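Local coordinates for protein 6-phospho-beta-glucosidase BglT (Thermotoga maritima, PDB 1UP7) that hydrolyses cellobiose 6'-phosphate to glucose 6-phosphate and glucose, using NAD+ and a manganese ion as cofactors, at residues I46-V51 against F59-S64; D65-A70 against D127-T132; G110-A115 against E404-A409; A386-P391 against E397-L402. One frame throughout, in Å; residues are numbered along the deposited sequence.

Contact 1: I46-V51 against F59-S64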
loop_
_atom_site.group_PDB
_atom_site.type_symbol
_atom_site.label_atom_id
_atom_site.label_comp_id
_atom_site.label_asym_id
_atom_site.label_seq_id
_atom_site.Cartn_x
_atom_site.Cartn_y
_atom_site.Cartn_z
ATOM N N ILE A 46 18.648 -31.022 -37.783
ATOM C CA ILE A 46 20.103 -30.863 -37.800
ATOM C C ILE A 46 20.621 -30.592 -36.386
ATOM O O ILE A 46 21.566 -31.239 -35.941
ATOM C CB ILE A 46 20.557 -29.731 -38.771
ATOM C CG1 ILE A 46 20.432 -30.174 -40.233
ATOM C CG2 ILE A 46 21.999 -29.280 -38.483
ATOM C CD1 ILE A 46 20.020 -28.998 -41.162
ATOM N N VAL A 47 19.987 -29.667 -35.682
ATOM C CA VAL A 47 20.407 -29.320 -34.340
ATOM C C VAL A 47 20.245 -30.486 -33.360
ATOM O O VAL A 47 21.162 -30.763 -32.588
ATOM C CB VAL A 47 19.689 -28.045 -33.842
ATOM C CG1 VAL A 47 20.137 -27.708 -32.434
ATOM C CG2 VAL A 47 19.945 -26.890 -34.795
ATOM N N VAL A 48 19.100 -31.173 -33.414
ATOM C CA VAL A 48 18.822 -32.306 -32.524
ATOM C C VAL A 48 19.719 -33.532 -32.808
ATOM O O VAL A 48 20.099 -34.262 -31.875
ATOM C CB VAL A 48 17.328 -32.656 -32.473
ATOM C CG1 VAL A 48 17.086 -33.985 -31.744
ATOM C CG2 VAL A 48 16.568 -31.519 -31.785
ATOM N N ASP A 49 20.098 -33.738 -34.069
ATOM C CA ASP A 49 21.033 -34.815 -34.378
ATOM C C ASP A 49 22.386 -34.528 -33.742
ATOM O O ASP A 49 23.043 -35.430 -33.240
ATOM C CB ASP A 49 21.260 -35.000 -35.876
ATOM C CG ASP A 49 20.146 -35.756 -36.552
ATOM O OD1 ASP A 49 19.284 -36.322 -35.850
ATOM O OD2 ASP A 49 20.037 -35.818 -37.796
ATOM N N PHE A 50 22.810 -33.265 -33.788
ATOM C CA PHE A 50 24.018 -32.838 -33.094
ATOM C C PHE A 50 23.856 -33.020 -31.570
ATOM O O PHE A 50 24.747 -33.569 -30.920
ATOM C CB PHE A 50 24.393 -31.398 -33.495
ATOM C CG PHE A 50 25.575 -30.807 -32.745
ATOM C CD1 PHE A 50 26.736 -31.536 -32.515
ATOM C CD2 PHE A 50 25.536 -29.487 -32.315
ATOM C CE1 PHE A 50 27.834 -30.965 -31.839
ATOM C CE2 PHE A 50 26.630 -28.913 -31.654
ATOM C CZ PHE A 50 27.773 -29.661 -31.406
ATOM N N VAL A 51 22.712 -32.609 -31.027
ATOM C CA VAL A 51 22.391 -32.824 -29.618
ATOM C C VAL A 51 22.549 -34.279 -29.183
ATOM O O VAL A 51 23.186 -34.542 -28.146
ATOM C CB VAL A 51 20.963 -32.299 -29.236
ATOM C CG1 VAL A 51 20.555 -32.782 -27.832
ATOM C CG2 VAL A 51 20.921 -30.809 -29.308
ATOM N N PHE A 59 20.345 -39.164 -21.396
ATOM C CA PHE A 59 18.887 -39.192 -21.296
ATOM C C PHE A 59 18.305 -39.340 -22.695
ATOM O O PHE A 59 19.025 -39.181 -23.689
ATOM C CB PHE A 59 18.327 -37.947 -20.588
ATOM C CG PHE A 59 18.948 -36.636 -21.022
ATOM C CD1 PHE A 59 18.697 -36.094 -22.282
ATOM C CD2 PHE A 59 19.767 -35.919 -20.149
ATOM C CE1 PHE A 59 19.268 -34.841 -22.669
ATOM C CE2 PHE A 59 20.317 -34.652 -20.526
ATOM C CZ PHE A 59 20.065 -34.130 -21.788
ATOM N N LYS A 60 17.017 -39.665 -22.768
ATOM C CA LYS A 60 16.327 -39.813 -24.042
ATOM C C LYS A 60 16.137 -38.444 -24.697
ATOM O O LYS A 60 15.774 -37.478 -24.028
ATOM C CB LYS A 60 14.997 -40.529 -23.830
ATOM C CG LYS A 60 15.111 -42.036 -23.697
ATOM C CD LYS A 60 13.743 -42.737 -23.318
ATOM C CE LYS A 60 12.497 -42.198 -24.108
ATOM N NZ LYS A 60 12.180 -42.940 -25.404
ATOM N N VAL A 61 16.423 -38.366 -25.991
ATOM C CA VAL A 61 16.214 -37.150 -26.771
ATOM C C VAL A 61 15.111 -37.392 -27.805
ATOM O O VAL A 61 15.228 -38.287 -28.642
ATOM C CB VAL A 61 17.497 -36.749 -27.507
ATOM C CG1 VAL A 61 17.259 -35.544 -28.414
ATOM C CG2 VAL A 61 18.657 -36.516 -26.523
ATOM N N LEU A 62 14.047 -36.597 -27.746
ATOM C CA LEU A 62 12.885 -36.817 -28.596
ATOM C C LEU A 62 12.467 -35.577 -29.372
ATOM O O LEU A 62 12.664 -34.456 -28.928
ATOM C CB LEU A 62 11.713 -37.335 -27.744
ATOM C CG LEU A 62 12.012 -38.558 -26.869
ATOM C CD1 LEU A 62 10.932 -38.774 -25.798
ATOM C CD2 LEU A 62 12.224 -39.809 -27.741
ATOM N N ILE A 63 11.871 -35.799 -30.539
ATOM C CA ILE A 63 11.217 -34.730 -31.267
ATOM C C ILE A 63 9.707 -34.983 -31.270
ATOM O O ILE A 63 9.268 -36.088 -31.549
ATOM C CB ILE A 63 11.808 -34.624 -32.707
ATOM C CG1 ILE A 63 13.288 -34.161 -32.650
ATOM C CG2 ILE A 63 10.975 -33.658 -33.558
ATOM C CD1 ILE A 63 14.044 -34.258 -33.970
ATOM N N SER A 64 8.933 -33.964 -30.911
ATOM C CA SER A 64 7.503 -34.007 -31.071
ATOM C C SER A 64 7.088 -33.162 -32.274
ATOM O O SER A 64 7.559 -32.017 -32.438
ATOM C CB SER A 64 6.835 -33.497 -29.824
ATOM O OG SER A 64 5.455 -33.368 -30.030
#

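Contact 2: D65-A70 against D127-T132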
loop_
_atom_site.group_PDB
_atom_site.type_symbol
_atom_site.label_atom_id
_atom_site.label_comp_id
_atom_site.label_asym_id
_atom_site.label_seq_id
_atom_site.Cartn_x
_atom_site.Cartn_y
_atom_site.Cartn_z
ATOM N N ASP A 65 6.198 -33.720 -33.095
ATOM C CA ASP A 65 5.634 -32.993 -34.236
ATOM C C ASP A 65 4.718 -31.852 -33.835
ATOM O O ASP A 65 4.434 -31.016 -34.663
ATOM C CB ASP A 65 4.875 -33.947 -35.180
ATOM C CG ASP A 65 5.797 -34.839 -35.994
ATOM O OD1 ASP A 65 6.937 -34.412 -36.275
ATOM O OD2 ASP A 65 5.448 -35.985 -36.403
ATOM N N THR A 66 4.255 -31.832 -32.587
ATOM C CA THR A 66 3.324 -30.813 -32.121
ATOM C C THR A 66 3.798 -30.199 -30.804
ATOM O O THR A 66 4.557 -30.811 -30.065
ATOM C CB THR A 66 1.959 -31.451 -31.931
ATOM O OG1 THR A 66 2.089 -32.512 -30.969
ATOM C CG2 THR A 66 1.468 -32.124 -33.261
ATOM N N PHE A 67 3.316 -28.996 -30.515
ATOM C CA PHE A 67 3.518 -28.384 -29.220
ATOM C C PHE A 67 2.910 -29.254 -28.112
ATOM O O PHE A 67 3.563 -29.513 -27.096
ATOM C CB PHE A 67 2.927 -26.962 -29.210
ATOM C CG PHE A 67 3.110 -26.268 -27.909
ATOM C CD1 PHE A 67 2.188 -26.444 -26.889
ATOM C CD2 PHE A 67 4.229 -25.477 -27.674
ATOM C CE1 PHE A 67 2.378 -25.829 -25.656
ATOM C CE2 PHE A 67 4.397 -24.860 -26.441
ATOM C CZ PHE A 67 3.461 -25.047 -25.435
ATOM N N GLU A 68 1.665 -29.686 -28.315
ATOM C CA GLU A 68 0.931 -30.429 -27.293
ATOM C C GLU A 68 1.692 -31.705 -26.906
ATOM O O GLU A 68 1.850 -32.026 -25.737
ATOM C CB GLU A 68 -0.487 -30.757 -27.779
ATOM C CG GLU A 68 -1.334 -31.399 -26.679
ATOM C CD GLU A 68 -2.846 -31.133 -26.825
ATOM O OE1 GLU A 68 -3.225 -30.011 -27.303
ATOM O OE2 GLU A 68 -3.647 -32.056 -26.447
ATOM N N GLY A 69 2.184 -32.408 -27.922
ATOM C CA GLY A 69 2.961 -33.620 -27.735
ATOM C C GLY A 69 4.256 -33.396 -26.958
ATOM O O GLY A 69 4.738 -34.294 -26.272
ATOM N N ALA A 70 4.810 -32.192 -27.053
ATOM C CA ALA A 70 6.017 -31.879 -26.334
ATOM C C ALA A 70 5.750 -31.627 -24.842
ATOM O O ALA A 70 6.512 -32.119 -24.006
ATOM C CB ALA A 70 6.775 -30.712 -27.014
ATOM N N ASP A 127 -2.046 -21.598 -22.537
ATOM C CA ASP A 127 -3.345 -22.258 -22.396
ATOM C C ASP A 127 -3.239 -23.786 -22.529
ATOM O O ASP A 127 -3.822 -24.528 -21.739
ATOM C CB ASP A 127 -4.416 -21.688 -23.333
ATOM C CG ASP A 127 -5.812 -22.159 -22.954
ATOM O OD1 ASP A 127 -6.322 -21.744 -21.885
ATOM O OD2 ASP A 127 -6.470 -22.974 -23.643
ATOM N N THR A 128 -2.463 -24.253 -23.495
ATOM C CA THR A 128 -2.255 -25.686 -23.660
ATOM C C THR A 128 -1.510 -26.304 -22.463
ATOM O O THR A 128 -1.879 -27.397 -21.998
ATOM C CB THR A 128 -1.489 -25.987 -24.987
ATOM O OG1 THR A 128 -2.261 -25.525 -26.085
ATOM C CG2 THR A 128 -1.403 -27.481 -25.266
ATOM N N VAL A 129 -0.455 -25.627 -21.980
ATOM C CA VAL A 129 0.302 -26.133 -20.838
ATOM C C VAL A 129 -0.617 -26.240 -19.614
ATOM O O VAL A 129 -0.704 -27.294 -18.982
ATOM C CB VAL A 129 1.547 -25.252 -20.540
ATOM C CG1 VAL A 129 2.151 -25.575 -19.164
ATOM C CG2 VAL A 129 2.586 -25.369 -21.666
ATOM N N ARG A 130 -1.328 -25.164 -19.312
ATOM C CA ARG A 130 -2.242 -25.135 -18.179
ATOM C C ARG A 130 -3.329 -26.235 -18.240
ATOM O O ARG A 130 -3.700 -26.788 -17.223
ATOM C CB ARG A 130 -2.789 -23.705 -18.016
ATOM C CG ARG A 130 -4.278 -23.487 -18.006
ATOM C CD ARG A 130 -4.682 -21.986 -18.173
ATOM N NE ARG A 130 -4.464 -21.268 -16.916
ATOM C CZ ARG A 130 -4.150 -19.988 -16.796
ATOM N NH1 ARG A 130 -4.032 -19.217 -17.860
ATOM N NH2 ARG A 130 -3.960 -19.487 -15.583
ATOM N N LYS A 131 -3.790 -26.577 -19.440
ATOM C CA LYS A 131 -4.866 -27.571 -19.580
ATOM C C LYS A 131 -4.334 -29.004 -19.589
ATOM O O LYS A 131 -5.109 -29.934 -19.513
ATOM C CB LYS A 131 -5.691 -27.328 -20.853
ATOM C CG LYS A 131 -6.842 -26.338 -20.652
ATOM C CD LYS A 131 -6.991 -25.376 -21.845
ATOM C CE LYS A 131 -8.395 -25.459 -22.499
ATOM N NZ LYS A 131 -8.651 -24.380 -23.542
ATOM N N THR A 132 -3.017 -29.177 -19.686
ATOM C CA THR A 132 -2.422 -30.513 -19.686
ATOM C C THR A 132 -1.520 -30.749 -18.466
ATOM O O THR A 132 -2.011 -31.187 -17.395
ATOM C CB THR A 132 -1.672 -30.813 -21.018
ATOM O OG1 THR A 132 -0.766 -29.748 -21.327
ATOM C CG2 THR A 132 -2.636 -30.794 -22.211
#

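Contact 3: G110-A115 against E404-A409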
loop_
_atom_site.group_PDB
_atom_site.type_symbol
_atom_site.label_atom_id
_atom_site.label_comp_id
_atom_site.label_asym_id
_atom_site.label_seq_id
_atom_site.Cartn_x
_atom_site.Cartn_y
_atom_site.Cartn_z
ATOM N N GLY A 110 11.068 -1.514 -31.298
ATOM C CA GLY A 110 11.380 -2.890 -31.612
ATOM C C GLY A 110 10.854 -3.910 -30.627
ATOM O O GLY A 110 10.329 -4.958 -31.038
ATOM N N GLY A 111 10.971 -3.615 -29.331
ATOM C CA GLY A 111 10.428 -4.472 -28.290
ATOM C C GLY A 111 8.905 -4.517 -28.345
ATOM O O GLY A 111 8.288 -5.537 -28.031
ATOM N N PHE A 112 8.297 -3.398 -28.729
ATOM C CA PHE A 112 6.851 -3.260 -28.825
ATOM C C PHE A 112 6.295 -4.174 -29.934
ATOM O O PHE A 112 5.313 -4.903 -29.719
ATOM C CB PHE A 112 6.516 -1.801 -29.112
ATOM C CG PHE A 112 5.073 -1.539 -29.485
ATOM C CD1 PHE A 112 4.090 -1.385 -28.496
ATOM C CD2 PHE A 112 4.715 -1.362 -30.832
ATOM C CE1 PHE A 112 2.793 -1.091 -28.843
ATOM C CE2 PHE A 112 3.402 -1.072 -31.188
ATOM C CZ PHE A 112 2.435 -0.935 -30.198
ATOM N N SER A 113 6.942 -4.185 -31.103
ATOM C CA SER A 113 6.438 -5.016 -32.183
ATOM C C SER A 113 6.762 -6.478 -31.912
ATOM O O SER A 113 5.949 -7.345 -32.187
ATOM C CB SER A 113 6.971 -4.571 -33.560
ATOM O OG SER A 113 8.355 -4.269 -33.489
ATOM N N ALA A 114 7.931 -6.747 -31.337
ATOM C CA ALA A 114 8.258 -8.082 -30.867
ATOM C C ALA A 114 7.223 -8.609 -29.847
ATOM O O ALA A 114 6.823 -9.779 -29.916
ATOM C CB ALA A 114 9.700 -8.141 -30.325
ATOM N N ALA A 115 6.764 -7.762 -28.925
ATOM C CA ALA A 115 5.803 -8.222 -27.918
ATOM C C ALA A 115 4.476 -8.581 -28.593
ATOM O O ALA A 115 3.828 -9.607 -28.262
ATOM C CB ALA A 115 5.575 -7.158 -26.802
ATOM N N GLU A 404 1.401 2.125 -38.334
ATOM C CA GLU A 404 0.927 1.552 -39.586
ATOM C C GLU A 404 1.975 0.679 -40.220
ATOM O O GLU A 404 1.650 -0.402 -40.687
ATOM C CB GLU A 404 0.529 2.653 -40.568
ATOM C CG GLU A 404 -0.958 2.753 -40.773
ATOM C CD GLU A 404 -1.538 4.040 -40.216
ATOM O OE1 GLU A 404 -1.513 5.092 -40.956
ATOM O OE2 GLU A 404 -2.025 3.972 -39.041
ATOM N N GLU A 405 3.226 1.149 -40.243
ATOM C CA GLU A 405 4.332 0.368 -40.777
ATOM C C GLU A 405 4.516 -0.933 -40.001
ATOM O O GLU A 405 4.671 -2.015 -40.592
ATOM C CB GLU A 405 5.615 1.166 -40.728
ATOM C CG GLU A 405 6.067 1.613 -42.097
ATOM C CD GLU A 405 7.562 1.839 -42.153
ATOM O OE1 GLU A 405 8.025 2.787 -41.512
ATOM O OE2 GLU A 405 8.256 1.075 -42.835
ATOM N N ILE A 406 4.484 -0.824 -38.675
ATOM C CA ILE A 406 4.653 -1.976 -37.812
ATOM C C ILE A 406 3.522 -3.003 -38.043
ATOM O O ILE A 406 3.784 -4.211 -38.153
ATOM C CB ILE A 406 4.662 -1.563 -36.328
ATOM C CG1 ILE A 406 5.957 -0.822 -35.945
ATOM C CG2 ILE A 406 4.387 -2.796 -35.416
ATOM C CD1 ILE A 406 5.804 -0.069 -34.590
ATOM N N LEU A 407 2.270 -2.539 -38.087
ATOM C CA LEU A 407 1.132 -3.457 -38.308
ATOM C C LEU A 407 1.155 -4.099 -39.682
ATOM O O LEU A 407 0.809 -5.296 -39.833
ATOM C CB LEU A 407 -0.237 -2.802 -38.070
ATOM C CG LEU A 407 -0.443 -2.268 -36.653
ATOM C CD1 LEU A 407 -1.761 -1.501 -36.580
ATOM C CD2 LEU A 407 -0.355 -3.402 -35.608
ATOM N N GLU A 408 1.576 -3.338 -40.694
ATOM C CA GLU A 408 1.690 -3.968 -42.008
ATOM C C GLU A 408 2.813 -5.027 -42.024
ATOM O O GLU A 408 2.612 -6.119 -42.563
ATOM C CB GLU A 408 1.802 -2.934 -43.129
ATOM C CG GLU A 408 1.832 -3.530 -44.530
ATOM C CD GLU A 408 0.551 -4.292 -44.890
ATOM O OE1 GLU A 408 -0.489 -4.128 -44.191
ATOM O OE2 GLU A 408 0.560 -5.064 -45.898
ATOM N N ALA A 409 3.965 -4.743 -41.400
ATOM C CA ALA A 409 5.067 -5.722 -41.393
ATOM C C ALA A 409 4.664 -6.965 -40.604
ATOM O O ALA A 409 5.130 -8.050 -40.871
ATOM C CB ALA A 409 6.339 -5.149 -40.807
#

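Contact 4: A386-P391 against E397-L402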
loop_
_atom_site.group_PDB
_atom_site.type_symbol
_atom_site.label_atom_id
_atom_site.label_comp_id
_atom_site.label_asym_id
_atom_site.label_seq_id
_atom_site.Cartn_x
_atom_site.Cartn_y
_atom_site.Cartn_z
ATOM N N ALA A 386 -0.010 3.195 -26.252
ATOM C CA ALA A 386 1.150 2.473 -25.699
ATOM C C ALA A 386 2.455 2.971 -26.312
ATOM O O ALA A 386 3.433 3.259 -25.606
ATOM C CB ALA A 386 1.028 0.982 -25.890
ATOM N N LEU A 387 2.450 3.113 -27.631
ATOM C CA LEU A 387 3.627 3.519 -28.362
ATOM C C LEU A 387 4.119 4.904 -27.924
ATOM O O LEU A 387 5.333 5.110 -27.706
ATOM C CB LEU A 387 3.301 3.453 -29.847
ATOM C CG LEU A 387 4.365 3.301 -30.913
ATOM C CD1 LEU A 387 5.467 2.229 -30.621
ATOM C CD2 LEU A 387 3.649 3.036 -32.252
ATOM N N LEU A 388 3.183 5.846 -27.751
ATOM C CA LEU A 388 3.530 7.185 -27.240
ATOM C C LEU A 388 4.048 7.212 -25.820
ATOM O O LEU A 388 4.739 8.170 -25.449
ATOM C CB LEU A 388 2.320 8.090 -27.288
ATOM C CG LEU A 388 1.825 8.581 -28.637
ATOM C CD1 LEU A 388 0.523 9.295 -28.387
ATOM C CD2 LEU A 388 2.890 9.506 -29.273
ATOM N N SER A 389 3.704 6.207 -25.016
ATOM C CA SER A 389 4.119 6.185 -23.607
ATOM C C SER A 389 5.575 5.747 -23.392
ATOM O O SER A 389 6.144 5.966 -22.330
ATOM C CB SER A 389 3.191 5.279 -22.767
ATOM O OG SER A 389 3.400 3.889 -23.064
ATOM N N HIS A 390 6.175 5.104 -24.378
ATOM C CA HIS A 390 7.499 4.531 -24.174
ATOM C C HIS A 390 8.532 5.655 -24.216
ATOM O O HIS A 390 8.508 6.453 -25.166
ATOM C CB HIS A 390 7.846 3.493 -25.245
ATOM C CG HIS A 390 9.058 2.695 -24.900
ATOM N ND1 HIS A 390 10.322 3.251 -24.840
ATOM C CD2 HIS A 390 9.195 1.398 -24.524
ATOM C CE1 HIS A 390 11.183 2.330 -24.443
ATOM N NE2 HIS A 390 10.528 1.191 -24.267
ATOM N N PRO A 391 9.444 5.717 -23.232
ATOM C CA PRO A 391 10.470 6.771 -23.231
ATOM C C PRO A 391 11.204 6.871 -24.557
ATOM O O PRO A 391 11.717 7.926 -24.861
ATOM C CB PRO A 391 11.436 6.342 -22.111
ATOM C CG PRO A 391 10.563 5.526 -21.138
ATOM C CD PRO A 391 9.549 4.823 -22.042
ATOM N N GLU A 397 3.822 13.457 -33.941
ATOM C CA GLU A 397 3.877 13.606 -35.409
ATOM C C GLU A 397 4.259 12.320 -36.156
ATOM O O GLU A 397 3.978 12.213 -37.330
ATOM C CB GLU A 397 4.819 14.776 -35.861
ATOM C CG GLU A 397 6.307 14.578 -35.495
ATOM C CD GLU A 397 7.260 15.646 -36.051
ATOM O OE1 GLU A 397 7.387 15.744 -37.296
ATOM O OE2 GLU A 397 7.932 16.357 -35.240
ATOM N N ASP A 398 4.929 11.377 -35.510
ATOM C CA ASP A 398 5.346 10.157 -36.194
ATOM C C ASP A 398 4.571 8.924 -35.779
ATOM O O ASP A 398 4.721 7.875 -36.407
ATOM C CB ASP A 398 6.817 9.839 -35.941
ATOM C CG ASP A 398 7.751 10.910 -36.459
ATOM O OD1 ASP A 398 7.650 11.276 -37.640
ATOM O OD2 ASP A 398 8.634 11.433 -35.741
ATOM N N ALA A 399 3.797 9.016 -34.696
ATOM C CA ALA A 399 3.229 7.813 -34.085
ATOM C C ALA A 399 2.304 7.023 -35.020
ATOM O O ALA A 399 2.391 5.806 -35.097
ATOM C CB ALA A 399 2.572 8.123 -32.718
ATOM N N LYS A 400 1.463 7.718 -35.767
ATOM C CA LYS A 400 0.524 7.026 -36.634
ATOM C C LYS A 400 1.177 6.288 -37.769
ATOM O O LYS A 400 0.839 5.118 -38.011
ATOM C CB LYS A 400 -0.511 7.998 -37.198
ATOM C CG LYS A 400 -1.861 7.751 -36.641
ATOM C CD LYS A 400 -2.738 8.933 -36.943
ATOM C CE LYS A 400 -4.119 8.457 -37.330
ATOM N NZ LYS A 400 -4.060 7.041 -37.762
ATOM N N ASP A 401 2.062 6.966 -38.494
ATOM C CA ASP A 401 2.743 6.320 -39.610
ATOM C C ASP A 401 3.580 5.148 -39.103
ATOM O O ASP A 401 3.585 4.092 -39.722
ATOM C CB ASP A 401 3.613 7.312 -40.395
ATOM C CG ASP A 401 2.800 8.280 -41.218
ATOM O OD1 ASP A 401 1.667 7.945 -41.589
ATOM O OD2 ASP A 401 3.215 9.405 -41.553
ATOM N N LEU A 402 4.264 5.338 -37.983
ATOM C CA LEU A 402 5.096 4.272 -37.422
ATOM C C LEU A 402 4.248 3.019 -37.106
ATOM O O LEU A 402 4.608 1.883 -37.511
ATOM C CB LEU A 402 5.866 4.742 -36.160
ATOM C CG LEU A 402 6.625 3.681 -35.363
ATOM C CD1 LEU A 402 7.675 3.030 -36.245
ATOM C CD2 LEU A 402 7.253 4.277 -34.067
#

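Contact 1: I46-V51 against F59-S64
Val-48 on the helix meets Val-61 and Ile-63 on the strand, and this trio is the tight part of the contact. The evidence is in one methyl: Val-48 CG1 lies 3.7 Å from Val-61 CG1 and 3.8 Å from Ile-63 CD1, so a single branch serves two strand residues, i and i+2, that share a face. In Val-48 that branch stands anti to the backbone N (chi1 170°), which delivers it to the strand. The Ile-63 side reaches the helix through its longer arm: CG1 sits beside its own backbone N, and Ile-63 CD1 also comes to 3.9 Å from Val-48 CB. In both pairs the side chains slide past one another in opposite directions rather than meeting end on.

Packing is looser one helical turn on. Val-51 CG1 stands 4.3 Å from Val-61 CG1, and Val-51 gains its further packing from Thr-15 and Val-19 of helix 15-25. The other face of the strand is of a different character: Leu-62 points away from the helix and touches Glu-33, and Lys-60, on that same face, is exposed to solvent.

The axes approach to 9.4 Å and run nearly antiparallel, at 171°, with CA atoms of Val-48 and Val-61 the nearest pair at 8.0 Å. Backbone hydrogen bonds join Leu-62 and Ser-64 to strand 33-37; strand 60-63 is the outermost strand on that side of the parallel sheet within this chain. Helix 41-55 connects these two parallel strands, and the contact is the second half of this beta-alpha-beta crossover, of the kind that builds a Rossmann nucleotide-binding fold.

Contact 2: D65-A70 against D127-T132
Phe-67 and Glu-68 meet Thr-128 and Val-129 where a short helix of the Rossmann-like domain lies against the C-terminal end of the long helix 109-131. The first shell is mostly the ring of Phe-67. Its CZ meets Val-129 CG2 at 3.9 Å, the methyl arriving at the ring edge near its plane, and the two side chains cross at about a right angle. Thr-128 CB comes obliquely to Phe-67 CE1, also at 3.9 Å. The Thr-128 methyl serves both residues of the short helix: CG2 is near Phe-67 CD1 and lies 3.7 Å from Glu-68 OE1, a van der Waals contact at the solvent side.

Further out, Phe-67 stacks on Tyr-125 and touches Ile-8 and Tyr-37 of the parallel sheet; with chi1 at -179° the ring extends from the short helix over to helix 109-131. With an alanine in place of this phenylalanine, the Val-129 methyl and the Tyr-125 ring would probably lose their partner and face a gap between the two helices.

Polar side chains of each segment bond to nearby backbone. Thr-66 is the N-cap of the short helix, its OG1 accepting from Gly-69 N at 3.1 Å. On the long helix Thr-128 OG1 bonds to Glu-124 O, and Thr-128 O in turn receives Thr-132 OG1 at 2.7 Å, with the donor tilted 31° out of the carbonyl plane.

Contact 3: G110-A115 against E404-A409
Ile-406 of the C-terminal helix 396-409 packs against Phe-112 and Ser-113 near the start of helix 109-131, a long helix of the Rossmann-like domain, so this helix-helix contact joins residues more than 290 positions apart in the chain. The two branches of Ile-406 divide the work. CG2, anti to the backbone N, rests 3.6 Å from Ser-113 CB; CD1, at the end of the other arm, lies 4.1 Å from Phe-112 CD2. The approach to the ring is at its edge, near the ring plane, and the two side chains cross at about a right angle. The nearest CA atoms are those of Ser-113 and Ile-406, 6.6 Å apart, consistent with the small size of the serine.

All three touching residues are buried. Phe-112 is also packed by Ala-383, Ala-386 and Leu-387 of helix 380-389 and by Tyr-367 and Thr-371 of helix 355-376, so Ile-406 is one of several side chains that pack round the Phe-112 ring. The serine turns only its CB to the isoleucine: chi1 is 43°, which sets OG between the backbone N and the carbonyl carbon, and this buried hydroxyl is satisfied by a hydrogen bond with Asp-92 OD1.

Contact 4: A386-P391 against E397-L402
Leu-388 and Leu-387 reach Ala-399 and Leu-402 from two successive positions on their helix, and their torsions separate the two contacts. Leu-388 has CG beside its own backbone N (chi1 -72°) and presents CD2 to the Ala-399 methyl; Leu-388 CD2 is 3.7 Å from Ala-399 CB, and Leu-388 CG stands behind, 4.2 Å from the same methyl. Ala-399 offers only that methyl, and the CA atoms of Leu-388 and Ala-399 are 6.9 Å apart. In Leu-387, CG is anti to the backbone N (chi1 -157°), and Leu-387 CD2 reaches two partners at looser range: Leu-402 CD2 at 4.2 Å, methyl to methyl, and Ala-399 O at the same distance, a van der Waals approach of a methyl to a carbonyl oxygen.

The segments come from consecutive helices, 380-389 and 396-409, packed together in the C-terminal part of the chain and joined by a short loop whose Pro-394 touches both Leu-387 and Ala-399. Behind them Leu-387 and Leu-402 also pack on Val-109 of helix 109-131. Leu-388 and Ala-399 face another subunit as well, touching Phe-356 and Trp-231 of that second copy respectively, while Asp-398 makes a salt bridge to Lys-251 of the same neighbouring subunit.

Within segment 386-391, Ala-386 O takes two donors from one residue: Ser-389 N at 3.0 Å and Ser-389 OG at 2.6 Å. The hydroxyl approaches tilted 17° from the carbonyl plane.

Contacts 1 and 2 follow each other along the chain and touch, Ser-64 OG lying 3.3 Å from Ala-70 N; their centres are 19 Å apart within the Rossmann-like domain. Neither sits in the NAD pocket, though the Phe-67 side chain is about 6 Å from the bound dinucleotide and that of Val-48 about 10 Å. Helix 109-131 is shared by contacts 2 and 3, whose nearest atoms are about 15 Å apart. Contacts 3 and 4 share helix 396-409 and meet directly, Phe-112 CD2 to Leu-387 CD1 at 3.7 Å. The side chains of Ser-113, in contact 3, and substrate-binding Arg-89 are about 9 Å apart.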